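Local coordinates for heme oxygenase (Chlamydomonas reinhardtii, PDB 4RAJ), which probably catalyses the oxidative opening of heme to biliverdin, with release of iron and carbon monoxide, at residues A[79-84]-A[196-201]; A[126-131]-A[211-216]; A[142-147]-A[189-194]. All coordinates share one frame; numbering follows the deposited sequence.

How the contacts relate
All three contacts join helices of the all-helical heme oxygenase fold. Contacts 1 and 3 both use helix 184-200. Their centres are about 11 Å apart, and they meet where Lys-84 O and Gln-194 NE2 probably form a hydrogen bond. Contacts 2 and 3 have centres about 15 Å apart and are joined by two probable hydrogen bonds, Glu-213 OE1 to His-143 NE2 and His-214 ND1 to Thr-146 OG1. Contacts 1 and 2 do not touch; their nearest atoms are about 9 Å apart. Contact 3 thus touches both of the others. It also carries Thr-146 and Gln-147, two of the eight residues that line the pocket of the bound polyether.

Contact 1 of 3, residues A[79-84]-A[196-201]; sequences DADVSK and DEWGAA
The short, weakly bonded helix 80-84 faces the C-terminal end of helix 184-200, and the CA atoms of Asp-81 and Trp-198 are 8.3 Å apart. The indole spans this gap. Trp-198 NE1 gives its N-H to Asp-81 OD1 at 2.9 Å, with an N-H...O angle of 157°. The oxygen lies in the indole plane, at the ring edge. The donor comes from above the carboxylate plane, and the carboxylate and ring planes are 70° apart. Trp-198 has its CG anti to the backbone N (chi1 166°), which carries the ring across to the aspartate. Asp-81 also packs its CB against the indole, 3.8 Å from CZ2 of Trp-198. Lys-84 touches the same ring with one methylene, CD, 4.0 Å from CD1 of Trp-198. The short helix has its own N-cap. Asp-79 OD2 accepts from Val-82 N at 2.9 Å on its anti lone pair, and more weakly from Asp-81 N. Asp-79 O is gripped from opposite faces of its plane by Ser-83 N and Ser-83 OG. Phe-85 meets the indole edge-to-face. Val-82 turns the other way and packs on Leu-71, Ala-74 and Leu-75 of helix 50-76, so the short helix lies between helices 50-76 and 184-200.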
loop_
_atom_site.group_PDB
_atom_site.type_symbol
_atom_site.label_atom_id
_atom_site.label_comp_id
_atom_site.label_asym_id
_atom_site.label_seq_id
_atom_site.Cartn_x
_atom_site.Cartn_y
_atom_site.Cartn_z
ATOM N N ASP A 79 2.233 -8.492 -19.795
ATOM C CA ASP A 79 1.298 -7.410 -20.058
ATOM C C ASP A 79 2.048 -6.195 -20.586
ATOM O O ASP A 79 3.032 -5.764 -19.989
ATOM C CB ASP A 79 0.511 -7.036 -18.796
ATOM C CG ASP A 79 -0.480 -5.922 -19.046
ATOM O OD1 ASP A 79 -1.628 -6.228 -19.431
ATOM O OD2 ASP A 79 -0.114 -4.740 -18.865
ATOM N N ALA A 80 1.582 -5.650 -21.706
ATOM C CA ALA A 80 2.272 -4.548 -22.367
ATOM C C ALA A 80 2.519 -3.376 -21.431
ATOM O O ALA A 80 3.608 -2.810 -21.420
ATOM C CB ALA A 80 1.481 -4.084 -23.586
ATOM N N ASP A 81 1.515 -3.031 -20.628
ATOM C CA ASP A 81 1.583 -1.831 -19.809
ATOM C C ASP A 81 2.407 -2.049 -18.541
ATOM O O ASP A 81 3.316 -1.273 -18.235
ATOM C CB ASP A 81 0.176 -1.362 -19.439
ATOM C CG ASP A 81 -0.640 -0.957 -20.654
ATOM O OD1 ASP A 81 -0.159 -0.119 -21.441
ATOM O OD2 ASP A 81 -1.753 -1.491 -20.825
ATOM N N VAL A 82 2.087 -3.102 -17.796
ATOM C CA VAL A 82 2.790 -3.345 -16.542
ATOM C C VAL A 82 4.269 -3.646 -16.818
ATOM O O VAL A 82 5.143 -3.208 -16.075
ATOM C CB VAL A 82 2.138 -4.487 -15.740
ATOM C CG1 VAL A 82 2.865 -4.705 -14.418
ATOM C CG2 VAL A 82 0.675 -4.166 -15.478
ATOM N N SER A 83 4.553 -4.351 -17.912
ATOM C CA SER A 83 5.935 -4.677 -18.240
ATOM C C SER A 83 6.777 -3.428 -18.463
ATOM O O SER A 83 7.973 -3.428 -18.175
ATOM C CB SER A 83 6.005 -5.579 -19.465
ATOM O OG SER A 83 5.407 -6.827 -19.175
ATOM N N LYS A 84 6.155 -2.356 -18.940
ATOM C CA LYS A 84 6.882 -1.109 -19.127
ATOM C C LYS A 84 7.409 -0.573 -17.805
ATOM O O LYS A 84 8.376 0.182 -17.783
ATOM C CB LYS A 84 5.999 -0.063 -19.811
ATOM C CG LYS A 84 5.703 -0.388 -21.267
ATOM C CD LYS A 84 4.807 0.666 -21.903
ATOM C CE LYS A 84 4.597 0.403 -23.390
ATOM N NZ LYS A 84 5.855 0.539 -24.162
ATOM N N ASP A 196 3.224 9.271 -15.333
ATOM C CA ASP A 196 2.713 10.428 -16.059
ATOM C C ASP A 196 2.952 10.326 -17.563
ATOM O O ASP A 196 2.077 10.680 -18.358
ATOM C CB ASP A 196 3.335 11.711 -15.514
ATOM C CG ASP A 196 2.558 12.276 -14.344
ATOM O OD1 ASP A 196 1.383 11.883 -14.160
ATOM O OD2 ASP A 196 3.109 13.128 -13.620
ATOM N N GLU A 197 4.125 9.835 -17.956
ATOM C CA GLU A 197 4.442 9.700 -19.379
ATOM C C GLU A 197 3.616 8.618 -20.051
ATOM O O GLU A 197 3.095 8.807 -21.149
ATOM C CB GLU A 197 5.928 9.403 -19.571
ATOM C CG GLU A 197 6.753 10.646 -19.755
ATOM C CD GLU A 197 8.218 10.412 -19.482
ATOM O OE1 GLU A 197 8.664 9.247 -19.589
ATOM O OE2 GLU A 197 8.913 11.397 -19.151
ATOM N N TRP A 198 3.514 7.476 -19.389
ATOM C CA TRP A 198 2.723 6.375 -19.910
ATOM C C TRP A 198 1.227 6.745 -19.906
ATOM O O TRP A 198 0.501 6.497 -20.883
ATOM C CB TRP A 198 2.992 5.111 -19.087
ATOM C CG TRP A 198 2.002 4.026 -19.331
ATOM C CD1 TRP A 198 2.047 3.076 -20.311
ATOM C CD2 TRP A 198 0.810 3.773 -18.579
ATOM N NE1 TRP A 198 0.955 2.249 -20.219
ATOM C CE2 TRP A 198 0.180 2.653 -19.160
ATOM C CE3 TRP A 198 0.219 4.382 -17.464
ATOM C CZ2 TRP A 198 -1.025 2.134 -18.673
ATOM C CZ3 TRP A 198 -0.979 3.864 -16.979
ATOM C CH2 TRP A 198 -1.580 2.747 -17.581
ATOM N N GLY A 199 0.780 7.362 -18.815
ATOM C CA GLY A 199 -0.623 7.703 -18.648
ATOM C C GLY A 199 -1.117 8.657 -19.728
ATOM O O GLY A 199 -2.222 8.513 -20.235
ATOM N N ALA A 200 -0.282 9.625 -20.088
ATOM C CA ALA A 200 -0.644 10.600 -21.111
ATOM C C ALA A 200 -0.813 9.966 -22.497
ATOM O O ALA A 200 -1.480 10.534 -23.359
ATOM C CB ALA A 200 0.393 11.704 -21.164
ATOM N N ALA A 201 -0.216 8.797 -22.707
ATOM C CA ALA A 201 -0.326 8.095 -23.985
ATOM C C ALA A 201 -1.553 7.181 -24.060
ATOM O O ALA A 201 -1.790 6.530 -25.082
ATOM C CB ALA A 201 0.927 7.290 -24.243
#

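Contact 2 of 3, residues A[126-131]-A[211-216]; sequences EAHLAS and LSEHLA
Glu-213 OE1 is gripped by two histidines, His-128 of the facing helix and His-143 of helix 140-151. The bond across this contact runs from His-128 NE2 to Glu-213 OE1 at 2.8 Å and is nearly straight, with an N-H...O angle of 171°. The acceptor lies in the imidazole plane, at the ring edge. On the carboxylate it is met on the syn side, slightly out of plane. The ring and carboxylate planes are 26° apart, so the two flat groups meet with little twist. The side chains come from opposite directions. His-128 has CG anti to the backbone N and reaches straight over. The first side-chain bond of Glu-213 does not point at helix 120-135; a bend at chi2 (-60°) brings its carboxylate up to the histidine. The backbones are well apart; the CA atoms of His-128 and Ala-216 are separated by 10.0 Å. The His-128 ring also meets that of His-220. Leu-129 packs on Leu-140 and His-143 of helix 140-151 and on Ala-66 and Leu-67 of helix 50-76. The His-carboxylate bond therefore ties helix 120-135 to helix 204-227 beside helix 140-151.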
loop_
_atom_site.group_PDB
_atom_site.type_symbol
_atom_site.label_atom_id
_atom_site.label_comp_id
_atom_site.label_asym_id
_atom_site.label_seq_id
_atom_site.Cartn_x
_atom_site.Cartn_y
_atom_site.Cartn_z
ATOM N N GLU A 126 -8.956 -7.714 -1.804
ATOM C CA GLU A 126 -8.175 -8.821 -2.367
ATOM C C GLU A 126 -8.795 -9.355 -3.661
ATOM O O GLU A 126 -8.093 -9.619 -4.639
ATOM C CB GLU A 126 -8.058 -9.956 -1.359
ATOM C CG GLU A 126 -7.137 -9.672 -0.174
ATOM C CD GLU A 126 -7.138 -10.827 0.806
ATOM O OE1 GLU A 126 -8.218 -11.425 1.002
ATOM O OE2 GLU A 126 -6.067 -11.155 1.352
ATOM N N ALA A 127 -10.112 -9.513 -3.650
ATOM C CA ALA A 127 -10.844 -10.021 -4.806
ATOM C C ALA A 127 -10.775 -9.036 -5.961
ATOM O O ALA A 127 -10.580 -9.426 -7.118
ATOM C CB ALA A 127 -12.288 -10.302 -4.428
ATOM N N HIS A 128 -10.908 -7.754 -5.637
ATOM C CA HIS A 128 -10.863 -6.705 -6.646
ATOM C C HIS A 128 -9.503 -6.652 -7.335
ATOM O O HIS A 128 -9.421 -6.545 -8.557
ATOM C CB HIS A 128 -11.183 -5.348 -6.026
ATOM C CG HIS A 128 -11.192 -4.229 -7.019
ATOM N ND1 HIS A 128 -12.078 -4.182 -8.073
ATOM C CD2 HIS A 128 -10.415 -3.128 -7.130
ATOM C CE1 HIS A 128 -11.851 -3.093 -8.787
ATOM N NE2 HIS A 128 -10.851 -2.434 -8.233
ATOM N N LEU A 129 -8.434 -6.716 -6.549
ATOM C CA LEU A 129 -7.086 -6.700 -7.104
ATOM C C LEU A 129 -6.825 -7.907 -8.000
ATOM O O LEU A 129 -6.232 -7.777 -9.080
ATOM C CB LEU A 129 -6.046 -6.657 -5.973
ATOM C CG LEU A 129 -6.034 -5.340 -5.197
ATOM C CD1 LEU A 129 -5.185 -5.427 -3.922
ATOM C CD2 LEU A 129 -5.515 -4.226 -6.090
ATOM N N ALA A 130 -7.258 -9.081 -7.547
ATOM C CA ALA A 130 -7.100 -10.301 -8.337
ATOM C C ALA A 130 -7.839 -10.165 -9.663
ATOM O O ALA A 130 -7.331 -10.563 -10.720
ATOM C CB ALA A 130 -7.606 -11.509 -7.571
ATOM N N SER A 131 -9.033 -9.586 -9.601
ATOM C CA SER A 131 -9.849 -9.396 -10.786
ATOM C C SER A 131 -9.202 -8.409 -11.755
ATOM O O SER A 131 -9.265 -8.603 -12.966
ATOM C CB SER A 131 -11.246 -8.918 -10.403
ATOM O OG SER A 131 -12.108 -8.929 -11.528
ATOM N N LEU A 211 -8.046 7.182 -12.650
ATOM C CA LEU A 211 -8.596 8.090 -11.640
ATOM C C LEU A 211 -9.539 7.326 -10.712
ATOM O O LEU A 211 -9.421 7.417 -9.491
ATOM C CB LEU A 211 -9.331 9.275 -12.300
ATOM C CG LEU A 211 -10.077 10.241 -11.366
ATOM C CD1 LEU A 211 -9.186 10.582 -10.193
ATOM C CD2 LEU A 211 -10.478 11.512 -12.098
ATOM N N SER A 212 -10.474 6.577 -11.294
ATOM C CA SER A 212 -11.447 5.851 -10.493
ATOM C C SER A 212 -10.769 4.839 -9.576
ATOM O O SER A 212 -11.163 4.689 -8.434
ATOM C CB SER A 212 -12.464 5.148 -11.384
ATOM O OG SER A 212 -13.283 6.096 -12.037
ATOM N N GLU A 213 -9.752 4.149 -10.076
ATOM C CA GLU A 213 -9.108 3.121 -9.277
ATOM C C GLU A 213 -8.269 3.733 -8.153
ATOM O O GLU A 213 -8.161 3.148 -7.085
ATOM C CB GLU A 213 -8.259 2.209 -10.162
ATOM C CG GLU A 213 -9.123 1.277 -11.019
ATOM C CD GLU A 213 -10.013 0.366 -10.186
ATOM O OE1 GLU A 213 -9.543 -0.165 -9.149
ATOM O OE2 GLU A 213 -11.191 0.186 -10.566
ATOM N N HIS A 214 -7.690 4.906 -8.409
ATOM C CA HIS A 214 -6.971 5.694 -7.397
ATOM C C HIS A 214 -7.915 6.022 -6.221
ATOM O O HIS A 214 -7.576 5.812 -5.060
ATOM C CB HIS A 214 -6.414 6.969 -8.058
ATOM C CG HIS A 214 -5.795 7.960 -7.116
ATOM N ND1 HIS A 214 -4.677 7.683 -6.359
ATOM C CD2 HIS A 214 -6.117 9.252 -6.855
ATOM C CE1 HIS A 214 -4.342 8.757 -5.663
ATOM N NE2 HIS A 214 -5.207 9.718 -5.935
ATOM N N LEU A 215 -9.111 6.521 -6.528
ATOM C CA LEU A 215 -10.088 6.819 -5.483
ATOM C C LEU A 215 -10.512 5.538 -4.766
ATOM O O LEU A 215 -10.747 5.537 -3.556
ATOM C CB LEU A 215 -11.317 7.523 -6.080
ATOM C CG LEU A 215 -11.049 8.878 -6.725
ATOM C CD1 LEU A 215 -12.328 9.387 -7.400
ATOM C CD2 LEU A 215 -10.542 9.873 -5.688
ATOM N N ALA A 216 -10.629 4.447 -5.524
ATOM C CA ALA A 216 -11.094 3.178 -4.958
ATOM C C ALA A 216 -10.101 2.646 -3.931
ATOM O O ALA A 216 -10.500 2.024 -2.944
ATOM C CB ALA A 216 -11.322 2.132 -6.053
#

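Contact 3 of 3, residues A[142-147]-A[189-194]; sequences AHVYTQ and SAFKKQ
This is a buried, largely apolar helix-helix contact, in which Phe-191 of helix 184-200 packs against Val-144 and Tyr-145 of helix 140-151. The two segments run roughly antiparallel, at 145°, with axes 11.0 Å apart at closest approach. Val-144 puts its CG1 branch over one face of the Phe-191 ring, a CH-pi contact 3.9 Å from the ring centroid. That branch is anti to the backbone N (chi1 173°), which directs it onto the ring. It lies 3.5 Å from both CE2 and CZ of Phe-191. Phe-191 CE1 rests against the start of Tyr-145, 3.9 Å from its CA and 4.0 Å from its CB. Lys-192 runs its aliphatic chain past the edge of the tyrosine ring. Its CE lies 4.0 Å from Tyr-145 OH, which is hydrogen-bonded to Ser-25 OG. Phe-195 continues the aromatic packing, with its ring meeting those of Tyr-145 and Phe-191. Elsewhere on helix 140-151, Thr-146 OG1 bonds back to Ala-142 O at 3.0 Å. Thr-146 and Gln-147 belong to the pocket that holds the polyether. One side of helix 140-151 thus packs on helix 184-200 while another lines that pocket, within the helical bundle of the heme oxygenase fold.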
loop_
_atom_site.group_PDB
_atom_site.type_symbol
_atom_site.label_atom_id
_atom_site.label_comp_id
_atom_site.label_asym_id
_atom_site.label_seq_id
_atom_site.Cartn_x
_atom_site.Cartn_y
_atom_site.Cartn_z
ATOM N N ALA A 142 -2.592 2.228 -10.939
ATOM C CA ALA A 142 -3.242 3.249 -10.138
ATOM C C ALA A 142 -3.173 2.882 -8.672
ATOM O O ALA A 142 -3.069 3.760 -7.813
ATOM C CB ALA A 142 -4.708 3.437 -10.577
ATOM N N HIS A 143 -3.235 1.587 -8.375
ATOM C CA HIS A 143 -3.130 1.173 -6.987
ATOM C C HIS A 143 -1.701 1.200 -6.464
ATOM O O HIS A 143 -1.482 1.434 -5.271
ATOM C CB HIS A 143 -3.740 -0.208 -6.762
ATOM C CG HIS A 143 -5.211 -0.262 -7.019
ATOM N ND1 HIS A 143 -6.090 -0.810 -6.113
ATOM C CD2 HIS A 143 -5.938 0.009 -8.128
ATOM C CE1 HIS A 143 -7.317 -0.739 -6.598
ATOM N NE2 HIS A 143 -7.249 -0.269 -7.830
ATOM N N VAL A 144 -0.743 0.966 -7.344
ATOM C CA VAL A 144 0.654 1.188 -7.000
ATOM C C VAL A 144 0.861 2.656 -6.651
ATOM O O VAL A 144 1.503 2.985 -5.654
ATOM C CB VAL A 144 1.594 0.804 -8.158
ATOM C CG1 VAL A 144 3.044 1.212 -7.838
ATOM C CG2 VAL A 144 1.501 -0.684 -8.437
ATOM N N TYR A 145 0.296 3.538 -7.475
ATOM C CA TYR A 145 0.466 4.975 -7.276
ATOM C C TYR A 145 -0.015 5.386 -5.888
ATOM O O TYR A 145 0.665 6.137 -5.175
ATOM C CB TYR A 145 -0.275 5.776 -8.369
ATOM C CG TYR A 145 -0.183 7.273 -8.165
ATOM C CD1 TYR A 145 1.033 7.931 -8.288
ATOM C CD2 TYR A 145 -1.308 8.032 -7.865
ATOM C CE1 TYR A 145 1.135 9.302 -8.100
ATOM C CE2 TYR A 145 -1.217 9.413 -7.681
ATOM C CZ TYR A 145 0.012 10.039 -7.800
ATOM O OH TYR A 145 0.127 11.402 -7.619
ATOM N N THR A 146 -1.161 4.840 -5.492
ATOM C CA THR A 146 -1.793 5.145 -4.218
ATOM C C THR A 146 -1.114 4.502 -3.011
ATOM O O THR A 146 -0.850 5.170 -2.014
ATOM C CB THR A 146 -3.257 4.684 -4.215
ATOM O OG1 THR A 146 -3.930 5.198 -5.382
ATOM C CG2 THR A 146 -3.971 5.161 -2.953
ATOM N N GLN A 147 -0.864 3.200 -3.115
ATOM C CA GLN A 147 -0.401 2.378 -1.997
ATOM C C GLN A 147 1.106 2.437 -1.819
ATOM O O GLN A 147 1.605 2.765 -0.747
ATOM C CB GLN A 147 -0.826 0.919 -2.203
ATOM C CG GLN A 147 -2.351 0.709 -2.425
ATOM C CD GLN A 147 -3.151 0.860 -1.153
ATOM O OE1 GLN A 147 -2.639 1.328 -0.139
ATOM N NE2 GLN A 147 -4.424 0.446 -1.190
ATOM N N SER A 189 9.895 9.125 -7.257
ATOM C CA SER A 189 9.954 10.079 -8.364
ATOM C C SER A 189 10.031 9.353 -9.713
ATOM O O SER A 189 9.435 9.795 -10.697
ATOM C CB SER A 189 11.140 11.033 -8.211
ATOM O OG SER A 189 12.365 10.353 -8.404
ATOM N N ALA A 190 10.757 8.236 -9.749
ATOM C CA ALA A 190 10.884 7.445 -10.974
ATOM C C ALA A 190 9.538 6.866 -11.403
ATOM O O ALA A 190 9.197 6.854 -12.587
ATOM C CB ALA A 190 11.905 6.324 -10.786
ATOM N N PHE A 191 8.781 6.354 -10.443
ATOM C CA PHE A 191 7.464 5.821 -10.770
ATOM C C PHE A 191 6.544 6.939 -11.246
ATOM O O PHE A 191 5.825 6.772 -12.227
ATOM C CB PHE A 191 6.831 5.103 -9.584
ATOM C CG PHE A 191 5.505 4.490 -9.918
ATOM C CD1 PHE A 191 4.327 5.218 -9.776
ATOM C CD2 PHE A 191 5.440 3.209 -10.452
ATOM C CE1 PHE A 191 3.097 4.665 -10.126
ATOM C CE2 PHE A 191 4.213 2.654 -10.811
ATOM C CZ PHE A 191 3.044 3.382 -10.637
ATOM N N LYS A 192 6.555 8.068 -10.544
ATOM C CA LYS A 192 5.707 9.194 -10.928
ATOM C C LYS A 192 5.976 9.650 -12.353
ATOM O O LYS A 192 5.054 9.857 -13.133
ATOM C CB LYS A 192 5.905 10.389 -10.002
ATOM C CG LYS A 192 5.085 10.380 -8.755
ATOM C CD LYS A 192 4.843 11.820 -8.370
ATOM C CE LYS A 192 4.049 11.935 -7.101
ATOM N NZ LYS A 192 4.977 12.044 -5.945
ATOM N N LYS A 193 7.248 9.822 -12.677
ATOM C CA LYS A 193 7.641 10.285 -14.003
ATOM C C LYS A 193 7.145 9.346 -15.091
ATOM O O LYS A 193 6.557 9.783 -16.083
ATOM C CB LYS A 193 9.163 10.427 -14.081
ATOM C CG LYS A 193 9.688 10.886 -15.433
ATOM C CD LYS A 193 11.030 11.592 -15.268
ATOM C CE LYS A 193 11.658 11.903 -16.609
ATOM N NZ LYS A 193 11.929 10.644 -17.351
ATOM N N GLN A 194 7.361 8.051 -14.900
ATOM C CA GLN A 194 6.901 7.082 -15.883
ATOM C C GLN A 194 5.378 6.968 -15.914
ATOM O O GLN A 194 4.798 6.832 -16.985
ATOM C CB GLN A 194 7.502 5.707 -15.625
ATOM C CG GLN A 194 7.088 4.692 -16.677
ATOM C CD GLN A 194 7.925 3.437 -16.643
ATOM O OE1 GLN A 194 8.699 3.215 -15.710
ATOM N NE2 GLN A 194 7.784 2.607 -17.670
#